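PDB 5ZB2: DNA repair protein RAD7 from Saccharomyces cerevisiae, which promotes global genome nucleotide excision repair as part of the GGR complex, and is seen here as the C-terminal, leucine-rich-repeat part of the protein bound to Elc1. Local coordinates for residues D142-E145 with K146-I150; H164-T167 with D168-S172; T336-A339 with F340-L343. All blocks are in the same frame, centred on the assembly; numbering follows the deposited sequence.

In the fold
Followed from the N terminus, the three contacts come in series and none encloses or crosses another; each joins residues adjacent in sequence and closes no more than a helical turn. Interaction 1 lies within helix 141-150, between strands 130-134 and 157-161. Interaction 2 follows strand 157-161 and starts helix 168-178, the next helix of the leucine-rich-repeat arch. These two touch: the Trp144 and Phe166 rings meet edge-to-face, and Lys169 forms a long, weak ion pair with Glu145, joining neighbouring helices. Interaction 3 lies far along the arch, in the short helix 337-341 between strands 326-328 and 350-352, its centre about 51 Å from that of interaction 1.

Interaction 1 of 3, residues D142-E145 with K146-I150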
# COMPACT_ATOMS: atom_id res chain seq x y z
N ASP A 142 -22.58 0.74 1.26
CA ASP A 142 -22.22 2.09 0.85
C ASP A 142 -21.01 2.09 -0.06
O ASP A 142 -20.92 2.92 -0.98
CB ASP A 142 -21.99 2.96 2.08
CG ASP A 142 -23.23 3.10 2.92
OD1 ASP A 142 -24.04 4.02 2.65
OD2 ASP A 142 -23.42 2.29 3.85
N THR A 143 -20.07 1.17 0.15
CA THR A 143 -18.94 1.06 -0.76
C THR A 143 -19.38 0.54 -2.12
O THR A 143 -18.92 1.03 -3.16
CB THR A 143 -17.86 0.15 -0.17
OG1 THR A 143 -17.44 0.68 1.09
CG2 THR A 143 -16.66 0.07 -1.10
N TRP A 144 -20.28 -0.45 -2.14
CA TRP A 144 -20.81 -0.93 -3.41
C TRP A 144 -21.38 0.22 -4.24
O TRP A 144 -21.12 0.32 -5.44
CB TRP A 144 -21.89 -2.00 -3.18
CG TRP A 144 -21.34 -3.32 -2.71
CD1 TRP A 144 -21.67 -3.99 -1.57
CD2 TRP A 144 -20.35 -4.12 -3.37
NE1 TRP A 144 -20.96 -5.16 -1.48
CE2 TRP A 144 -20.14 -5.26 -2.58
CE3 TRP A 144 -19.63 -3.98 -4.56
CZ2 TRP A 144 -19.24 -6.26 -2.93
CZ3 TRP A 144 -18.73 -4.98 -4.91
CH2 TRP A 144 -18.54 -6.10 -4.10
N GLU A 145 -22.15 1.10 -3.60
CA GLU A 145 -22.72 2.24 -4.31
C GLU A 145 -21.62 3.09 -4.95
O GLU A 145 -21.71 3.44 -6.14
CB GLU A 145 -23.56 3.09 -3.37
CG GLU A 145 -24.19 4.30 -4.05
CD GLU A 145 -25.23 5.01 -3.19
OE1 GLU A 145 -25.38 4.65 -2.00
OE2 GLU A 145 -25.90 5.93 -3.71
N LYS A 146 -20.58 3.43 -4.19
CA LYS A 146 -19.50 4.24 -4.74
C LYS A 146 -18.85 3.55 -5.93
O LYS A 146 -18.51 4.19 -6.93
CB LYS A 146 -18.46 4.54 -3.67
CG LYS A 146 -18.94 5.48 -2.58
CD LYS A 146 -17.79 5.92 -1.69
CE LYS A 146 -18.28 6.74 -0.51
NZ LYS A 146 -19.12 5.93 0.42
N PHE A 147 -18.66 2.23 -5.84
CA PHE A 147 -18.03 1.49 -6.93
C PHE A 147 -18.89 1.54 -8.19
O PHE A 147 -18.37 1.70 -9.30
CB PHE A 147 -17.77 0.05 -6.50
CG PHE A 147 -17.42 -0.87 -7.63
CD1 PHE A 147 -16.15 -0.87 -8.17
CD2 PHE A 147 -18.36 -1.75 -8.14
CE1 PHE A 147 -15.83 -1.71 -9.21
CE2 PHE A 147 -18.04 -2.60 -9.17
CZ PHE A 147 -16.77 -2.58 -9.71
N PHE A 148 -20.22 1.42 -8.04
CA PHE A 148 -21.09 1.42 -9.21
C PHE A 148 -21.20 2.81 -9.83
O PHE A 148 -21.33 2.93 -11.05
CB PHE A 148 -22.47 0.89 -8.83
CG PHE A 148 -22.47 -0.55 -8.41
CD1 PHE A 148 -21.76 -1.50 -9.13
CD2 PHE A 148 -23.15 -0.96 -7.27
CE1 PHE A 148 -21.75 -2.82 -8.73
CE2 PHE A 148 -23.14 -2.28 -6.88
CZ PHE A 148 -22.44 -3.21 -7.61
N VAL A 149 -21.16 3.87 -9.02
CA VAL A 149 -21.12 5.22 -9.58
C VAL A 149 -19.89 5.39 -10.46
O VAL A 149 -19.97 5.91 -11.58
CB VAL A 149 -21.17 6.27 -8.46
CG1 VAL A 149 -20.94 7.68 -9.01
CG2 VAL A 149 -22.51 6.20 -7.73
N ILE A 150 -18.73 4.94 -9.97
CA ILE A 150 -17.49 5.07 -10.73
C ILE A 150 -17.56 4.25 -12.01
O ILE A 150 -16.97 4.64 -13.03
CB ILE A 150 -16.29 4.65 -9.86
CG1 ILE A 150 -16.12 5.64 -8.70
CG2 ILE A 150 -15.01 4.59 -10.69
CD1 ILE A 150 -15.10 5.22 -7.67
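Asp142 begins the run by accepting, through its backbone O, a bond from Lys146 N, at 3.3 Å the longest of the four that link the two halves of this helix. The donor lies 27° out of the carbonyl plane. The lysine chain runs close by the same oxygen, with CG 3.6 Å from Asp142 O, and a bend at its last torsion brings the ammonium back beside Asp142. No direct salt bridge results, although the opposite charges probably attract on this solvent-facing side. Thr143 O receives Phe147 N at 2.9 Å in a shorter bond, its donor more nearly in line with the C=O, while the threonine hydroxyl turns to Asn140 and His115, a use that suits a small polar residue on a buried flank. Trp144 supplies the aromatic side. Its O accepts from Phe148 N at 3.0 Å and also lies tightly against the phenylalanine ring, whose CD2 comes equally near. Phe148 CG stands opposite the carbonyl carbon (chi1 -65°), which swings the ring back along the helix until CE2 packs 3.9 Å from Trp144 CB. The indole meets Phe147 less closely, CD2 of that ring standing near the indole plane at the CE3 edge. Were Phe148 an alanine, a gap would probably open beside Trp144 CB and Phe158 would lose an edge-to-face partner. Glu145 closes the segment: its O binds Val149 N and is brushed by Val149 CG2 at 3.3 Å, while its extended chain carries OE1 toward Lys169 of the next helix. Large aromatics on the inner face and charged residues on the outer one make this an amphipathic helix, as befits the convex side of a leucine-rich repeat, where it packs on strand 157-161 and touches helices 115-124 and 168-178.

Interaction 2 of 3, residues H164-T167 with D168-S172; sequences HRFT and DKSLS
Thr167 and Ser170 form the tight part of this contact, where the chain leaves a loop and winds into helix 168-178. Thr167 occupies the N-cap. Its OG1 stands between the backbone N and the carbonyl carbon (chi1 67°), a placement that turns the oxygen over the first turn, where it accepts a weak bond of 3.4 Å from Ser170 N. Ser170 OG also donates to Thr167 OG1, at 3.2 Å, and Glu141 of the preceding helix is a third partner, probably taking the threonine's own hydrogen. A small hydroxyl residue suits this place because it can accept from the helix and still be held by a neighbour. Thr167 O meanwhile starts the regular ladder by accepting Leu171 N at 3.0 Å. Beneath the cap, Phe166 slides its ring under the serine: Ser170 CB sits over one face in a CH-pi contact, 3.9 Å from the ring centroid and displaced toward the rim. Serine is slim enough to let the ring come so near. At the same ring's CE2, Leu171 CB packs more distantly, at 4.3 Å.

Elsewhere the segments meet more loosely. Arg165 points away from the helix, its NH1 bonded to Phe137 O, and Lys169 touches the cap with little more than CB before its chain runs off toward helix 141-150. Asp168 turns from 164-167 too, yet is held: its OD1 accepts from Ser194 N and Asn195 N. Together these features make a threonine-capped helix start, with an aromatic just before the cap that enters the core between successive helices of the leucine-rich-repeat arch.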
# COMPACT_ATOMS: atom_id res chain seq x y z
N HIS A 164 -23.20 -11.56 2.50
CA HIS A 164 -24.49 -11.07 2.95
C HIS A 164 -24.51 -9.55 3.11
O HIS A 164 -25.54 -9.00 3.53
CB HIS A 164 -24.91 -11.76 4.26
CG HIS A 164 -24.06 -11.42 5.44
ND1 HIS A 164 -23.91 -10.14 5.92
CD2 HIS A 164 -23.34 -12.22 6.27
CE1 HIS A 164 -23.11 -10.16 6.98
NE2 HIS A 164 -22.75 -11.41 7.21
N ARG A 165 -23.42 -8.87 2.78
CA ARG A 165 -23.35 -7.42 2.83
C ARG A 165 -23.66 -6.77 1.48
O ARG A 165 -23.65 -5.54 1.39
CB ARG A 165 -21.97 -6.97 3.32
CG ARG A 165 -21.78 -7.13 4.82
CD ARG A 165 -20.35 -6.84 5.26
NE ARG A 165 -20.20 -6.94 6.70
CZ ARG A 165 -19.04 -7.17 7.33
NH1 ARG A 165 -17.92 -7.35 6.63
NH2 ARG A 165 -19.01 -7.25 8.65
N PHE A 166 -23.92 -7.56 0.44
CA PHE A 166 -24.46 -7.05 -0.81
C PHE A 166 -25.98 -7.03 -0.68
O PHE A 166 -26.65 -8.04 -0.91
CB PHE A 166 -24.00 -7.90 -1.99
CG PHE A 166 -24.28 -7.27 -3.33
CD1 PHE A 166 -23.46 -6.26 -3.81
CD2 PHE A 166 -25.35 -7.69 -4.10
CE1 PHE A 166 -23.70 -5.68 -5.04
CE2 PHE A 166 -25.60 -7.11 -5.34
CZ PHE A 166 -24.77 -6.10 -5.81
N THR A 167 -26.53 -5.88 -0.31
CA THR A 167 -27.92 -5.77 0.09
C THR A 167 -28.80 -5.39 -1.09
O THR A 167 -28.33 -5.11 -2.19
CB THR A 167 -28.07 -4.74 1.20
OG1 THR A 167 -27.75 -3.44 0.68
CG2 THR A 167 -27.12 -5.06 2.36
N ASP A 168 -30.12 -5.38 -0.85
CA ASP A 168 -31.06 -4.91 -1.86
C ASP A 168 -30.71 -3.49 -2.31
O ASP A 168 -30.81 -3.17 -3.50
CB ASP A 168 -32.48 -4.98 -1.31
CG ASP A 168 -33.05 -6.39 -1.33
OD1 ASP A 168 -32.78 -7.13 -2.30
OD2 ASP A 168 -33.75 -6.76 -0.37
N LYS A 169 -30.30 -2.64 -1.37
CA LYS A 169 -29.87 -1.29 -1.75
C LYS A 169 -28.71 -1.34 -2.73
O LYS A 169 -28.67 -0.57 -3.70
CB LYS A 169 -29.47 -0.51 -0.50
CG LYS A 169 -29.25 0.98 -0.74
CD LYS A 169 -28.84 1.70 0.54
CE LYS A 169 -29.07 3.20 0.45
NZ LYS A 169 -28.36 3.83 -0.70
N SER A 170 -27.75 -2.25 -2.51
CA SER A 170 -26.61 -2.36 -3.40
C SER A 170 -27.03 -2.83 -4.78
O SER A 170 -26.51 -2.36 -5.80
CB SER A 170 -25.57 -3.32 -2.81
OG SER A 170 -25.35 -3.04 -1.45
N LEU A 171 -27.97 -3.78 -4.84
CA LEU A 171 -28.51 -4.22 -6.12
C LEU A 171 -29.18 -3.06 -6.86
O LEU A 171 -29.00 -2.91 -8.08
CB LEU A 171 -29.51 -5.36 -5.90
CG LEU A 171 -30.22 -5.88 -7.15
CD1 LEU A 171 -29.23 -6.48 -8.13
CD2 LEU A 171 -31.28 -6.89 -6.77
N SER A 172 -29.96 -2.24 -6.15
CA SER A 172 -30.60 -1.09 -6.78
C SER A 172 -29.56 -0.14 -7.37
O SER A 172 -29.73 0.36 -8.49
CB SER A 172 -31.48 -0.36 -5.78
OG SER A 172 -32.59 -1.15 -5.39

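Interaction 3 of 3, residues T336-A339 with F340-L343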
# COMPACT_ATOMS: atom_id res chain seq x y z
N THR A 336 -33.82 -44.31 -16.81
CA THR A 336 -33.62 -45.73 -17.05
C THR A 336 -32.51 -45.90 -18.07
O THR A 336 -31.91 -44.93 -18.54
CB THR A 336 -34.91 -46.40 -17.53
OG1 THR A 336 -35.11 -46.13 -18.92
CG2 THR A 336 -36.12 -45.93 -16.74
N LYS A 337 -32.23 -47.16 -18.42
CA LYS A 337 -31.15 -47.43 -19.36
C LYS A 337 -31.44 -46.83 -20.73
O LYS A 337 -30.51 -46.51 -21.48
CB LYS A 337 -30.94 -48.94 -19.48
CG LYS A 337 -29.73 -49.35 -20.29
CD LYS A 337 -29.51 -50.85 -20.23
CE LYS A 337 -28.22 -51.27 -20.91
NZ LYS A 337 -28.01 -52.74 -20.85
N GLU A 338 -32.72 -46.65 -21.08
CA GLU A 338 -33.07 -46.15 -22.40
C GLU A 338 -32.53 -44.74 -22.63
O GLU A 338 -32.16 -44.39 -23.75
CB GLU A 338 -34.58 -46.17 -22.59
CG GLU A 338 -35.05 -45.81 -24.00
CD GLU A 338 -34.59 -46.81 -25.04
OE1 GLU A 338 -34.13 -47.90 -24.65
OE2 GLU A 338 -34.69 -46.50 -26.25
N ALA A 339 -32.48 -43.92 -21.58
CA ALA A 339 -31.94 -42.57 -21.72
C ALA A 339 -30.50 -42.61 -22.23
O ALA A 339 -30.13 -41.82 -23.11
CB ALA A 339 -32.01 -41.82 -20.39
N PHE A 340 -29.69 -43.51 -21.69
CA PHE A 340 -28.28 -43.57 -22.07
C PHE A 340 -28.07 -44.23 -23.43
O PHE A 340 -26.99 -44.06 -24.02
CB PHE A 340 -27.48 -44.29 -20.99
CG PHE A 340 -27.58 -43.65 -19.64
CD1 PHE A 340 -26.83 -42.52 -19.34
CD2 PHE A 340 -28.43 -44.16 -18.67
CE1 PHE A 340 -26.93 -41.92 -18.10
CE2 PHE A 340 -28.52 -43.56 -17.43
CZ PHE A 340 -27.77 -42.44 -17.14
N VAL A 341 -29.06 -44.97 -23.93
CA VAL A 341 -28.96 -45.51 -25.28
C VAL A 341 -28.74 -44.38 -26.28
O VAL A 341 -27.93 -44.50 -27.20
CB VAL A 341 -30.23 -46.33 -25.62
CG1 VAL A 341 -30.17 -46.84 -27.05
CG2 VAL A 341 -30.39 -47.49 -24.65
N ALA A 342 -29.45 -43.27 -26.10
CA ALA A 342 -29.34 -42.13 -27.00
C ALA A 342 -28.14 -41.24 -26.71
O ALA A 342 -27.83 -40.37 -27.52
CB ALA A 342 -30.62 -41.29 -26.93
N LEU A 343 -27.46 -41.44 -25.58
CA LEU A 343 -26.35 -40.58 -25.18
C LEU A 343 -25.10 -41.01 -25.93
O LEU A 343 -24.21 -41.69 -25.41
CB LEU A 343 -26.15 -40.63 -23.67
CG LEU A 343 -25.12 -39.68 -23.07
CD1 LEU A 343 -25.41 -38.23 -23.46
CD2 LEU A 343 -25.09 -39.82 -21.55
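Val341 N reaches back to Lys337 O over 3.2 Å, the N-H...O angle only 139° although the donor lies in the carbonyl plane, and this is the one bond between the two segments that is not weak. The same amide also leans toward Glu338 O in a weak second bond, so one N-H is shared by two carbonyls. Lys337 O is divided in turn, for it takes a weak bond from Phe340 N at 3.1 Å. A weak bond from Ala342 N to Ala339 O, stretched to 3.4 Å, continues the short, loosely bonded helical turn. Its start is firmer: Thr336 is the N-cap, its OG1 accepting Glu338 N at 3.3 Å while also bonded to Asp309 of the preceding helix.

Among the side chains, Phe340 carries the buried face. Its CG lies opposite the carbonyl carbon (chi1 -59°), sending the ring back toward the cap, where CD2 comes 3.6 Å from Thr336 O and Lys337 O stands at the ring edge, near its plane. A large apolar ring suits the place, since beyond the turn it packs on Leu329, Leu353, Val356, Val363 and Met366. Ala339, buried beside Asp309, is small, which probably lets the turn lie near helix 309-320. On the exposed side Val341 CG2 rests 3.3 Å from Lys337 O. Glu338, bent at its second torsion (chi2 64°), brings OE1 across the same methyl at 3.8 Å, the two chains meeting at a slant. A single capped turn that buries a phenylalanine against helix 361-370 and the loop residues beside the strands is the connection used here on the convex side of the leucine-rich-repeat arch, between strands 326-328 and 350-352.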